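PDB 2V4V: GH59 galactosidase from Clostridium cellulolyticum, which carries a family 6 carbohydrate-binding module, the part described here, which binds xylose, and as a whole protein probably cleaves beta-1,4-glucosidic linkages in cellulose and related glucans. Local coordinates for residues I7-Y12 and E28-V33. Numbering follows the deposited sequence.
Sequences IEAESY and EDVGFV. With NA (sodium ion), chain C; XYP (beta-D-xylopyranose), chain B.
Glu10 and Glu28 meet at a sodium ion. The ion takes Glu10 OE1 at 2.6 Å and the backbone O of Glu28 at 2.4 Å. Glu8 OE1 is a third ligand. Asn123 completes the site with its backbone O and its OD1. Glu10 reaches the ion because its chain bends at chi2 (-83°), which turns OE1 toward the metal. The Glu10 and Glu28 side chains cross at about a right angle, with Glu10 CG 3.7 Å from Glu28 OE1. Their like charges are bridged by a water, which donates to Glu10 OE2 and to Glu28 OE1. Another water, bound to the sodium, donates to Glu10 OE2 and accepts from Glu28 N. Deeper in, Val30 CG2 packs on Ala9 CB at 3.7 Å and nears the edge of the Tyr12 ring. Ser11 N and OG both bond to Glu8 O, closing the turn that carries Glu10. Arg6 salt-bridges Glu8 OE2. Farther along 28-33, Phe32 N donates to xylose O4 (3.0 Å), and the sugar lies over one face of the Phe32 ring, offset toward its rim. The sodium site thus ties 7-12 to strand 28-31, which leads into the xylose pocket, in the beta-sandwich of a family 6 carbohydrate-binding module.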
loop_
_atom_site.group_PDB
_atom_site.type_symbol
_atom_site.label_atom_id
_atom_site.label_comp_id
_atom_site.label_asym_id
_atom_site.label_seq_id
_atom_site.Cartn_x
_atom_site.Cartn_y
_atom_site.Cartn_z
ATOM N N ILE A 7 6.856 6.556 2.443
ATOM C CA ILE A 7 6.334 6.909 1.127
ATOM C C ILE A 7 4.843 7.248 1.291
ATOM O O ILE A 7 4.040 6.402 1.712
ATOM C CB ILE A 7 6.532 5.742 0.144
ATOM C CG1 ILE A 7 8.032 5.409 0.012
ATOM C CG2 ILE A 7 5.873 6.020 -1.215
ATOM C CD1 ILE A 7 8.300 4.087 -0.754
ATOM N N GLU A 8 4.508 8.511 1.037
ATOM C CA GLU A 8 3.117 8.906 1.209
ATOM C C GLU A 8 2.293 8.276 0.088
ATOM O O GLU A 8 2.700 8.306 -1.092
ATOM C CB GLU A 8 2.995 10.408 1.137
ATOM C CG GLU A 8 3.671 11.058 2.337
ATOM C CD GLU A 8 2.960 10.775 3.687
ATOM O OE1 GLU A 8 1.786 10.378 3.721
ATOM O OE2 GLU A 8 3.574 11.015 4.772
ATOM N N ALA A 9 1.110 7.751 0.419
ATOM C CA ALA A 9 0.382 6.971 -0.571
ATOM C C ALA A 9 0.025 7.850 -1.782
ATOM O O ALA A 9 -0.065 7.338 -2.930
ATOM C CB ALA A 9 -0.903 6.398 0.051
ATOM N N GLU A 10 -0.247 9.136 -1.504
ATOM C CA GLU A 10 -0.713 10.048 -2.586
ATOM C C GLU A 10 0.408 10.481 -3.550
ATOM O O GLU A 10 0.151 11.204 -4.550
ATOM C CB GLU A 10 -1.364 11.319 -2.012
ATOM C CG GLU A 10 -0.409 12.253 -1.312
ATOM C CD GLU A 10 -0.089 11.906 0.124
ATOM O OE1 GLU A 10 -0.473 10.814 0.628
ATOM O OE2 GLU A 10 0.541 12.805 0.765
ATOM N N SER A 11 1.636 10.058 -3.241
ATOM C CA SER A 11 2.820 10.405 -4.051
ATOM C C SER A 11 3.033 9.408 -5.210
ATOM O O SER A 11 4.121 9.374 -5.818
ATOM C CB SER A 11 4.068 10.498 -3.172
ATOM O OG SER A 11 4.592 9.220 -2.880
ATOM N N TYR A 12 1.996 8.623 -5.541
ATOM C CA TYR A 12 2.113 7.631 -6.630
ATOM C C TYR A 12 2.515 8.260 -7.961
ATOM O O TYR A 12 2.189 9.421 -8.254
ATOM C CB TYR A 12 0.814 6.838 -6.809
ATOM C CG TYR A 12 -0.379 7.741 -7.027
ATOM C CD1 TYR A 12 -0.622 8.349 -8.301
ATOM C CD2 TYR A 12 -1.266 8.008 -5.991
ATOM C CE1 TYR A 12 -1.719 9.175 -8.492
ATOM C CE2 TYR A 12 -2.374 8.863 -6.191
ATOM C CZ TYR A 12 -2.589 9.413 -7.421
ATOM O OH TYR A 12 -3.684 10.235 -7.588
ATOM N N GLU A 28 -2.917 13.481 3.164
ATOM C CA GLU A 28 -3.928 12.834 2.307
ATOM C C GLU A 28 -3.906 11.338 2.478
ATOM O O GLU A 28 -2.872 10.772 2.870
ATOM C CB GLU A 28 -3.651 13.102 0.856
ATOM C CG GLU A 28 -3.337 14.580 0.577
ATOM C CD GLU A 28 -3.226 14.853 -0.896
ATOM O OE1 GLU A 28 -2.165 15.457 -1.242
ATOM O OE2 GLU A 28 -4.165 14.473 -1.666
ATOM N N ASP A 29 -5.046 10.708 2.186
ATOM C CA ASP A 29 -5.050 9.254 2.006
ATOM C C ASP A 29 -5.529 8.894 0.600
ATOM O O ASP A 29 -6.295 9.651 -0.030
ATOM C CB ASP A 29 -5.908 8.528 3.072
ATOM C CG ASP A 29 -7.374 8.935 3.008
ATOM O OD1 ASP A 29 -7.740 9.915 3.726
ATOM O OD2 ASP A 29 -8.139 8.263 2.216
ATOM N N VAL A 30 -5.083 7.718 0.148
ATOM C CA VAL A 30 -5.653 7.112 -1.028
ATOM C C VAL A 30 -6.881 6.372 -0.538
ATOM O O VAL A 30 -6.796 5.456 0.315
ATOM C CB VAL A 30 -4.651 6.141 -1.680
ATOM C CG1 VAL A 30 -5.337 5.187 -2.581
ATOM C CG2 VAL A 30 -3.606 6.955 -2.446
ATOM N N GLY A 31 -8.029 6.812 -1.059
ATOM C CA GLY A 31 -9.303 6.171 -0.722
ATOM C C GLY A 31 -10.074 5.726 -1.968
ATOM O O GLY A 31 -9.545 5.692 -3.073
ATOM N N PHE A 32 -11.348 5.409 -1.745
ATOM C CA PHE A 32 -12.213 4.859 -2.793
ATOM C C PHE A 32 -11.573 3.629 -3.432
ATOM O O PHE A 32 -11.527 3.497 -4.656
ATOM C CB PHE A 32 -12.542 5.944 -3.813
ATOM C CG PHE A 32 -13.073 7.215 -3.148
ATOM C CD1 PHE A 32 -14.475 7.459 -3.035
ATOM C CD2 PHE A 32 -12.212 8.142 -2.600
ATOM C CE1 PHE A 32 -14.954 8.578 -2.404
ATOM C CE2 PHE A 32 -12.719 9.273 -1.983
ATOM C CZ PHE A 32 -14.091 9.487 -1.899
ATOM N N VAL A 33 -11.092 2.715 -2.551
ATOM C CA VAL A 33 -10.363 1.513 -2.985
ATOM C C VAL A 33 -11.334 0.354 -3.080
ATOM O O VAL A 33 -11.967 -0.034 -2.077
ATOM C CB VAL A 33 -9.295 1.186 -1.948
ATOM C CG1 VAL A 33 -8.644 -0.145 -2.277
ATOM C CG2 VAL A 33 -8.258 2.336 -1.865
HETATM NA NA NA C . -0.569 10.332 3.139
HETATM O O1 XYP B . -17.254 7.868 1.384
HETATM C C1 XYP B . -16.010 7.312 0.988
HETATM C C2 XYP B . -14.986 7.822 1.990
HETATM C C3 XYP B . -13.619 7.241 1.673
HETATM C C4 XYP B . -13.714 5.729 1.491
HETATM C C5 XYP B . -14.862 5.370 0.537
HETATM O O2 XYP B . -14.828 9.234 1.919
HETATM O O3 XYP B . -12.689 7.558 2.696
HETATM O O4 XYP B . -12.522 5.202 0.954
HETATM O O5 XYP B . -16.064 5.936 1.010
HETATM O O HOH W 1 -0.001 12.735 3.321
HETATM O O HOH W 2 0.105 15.864 0.700
#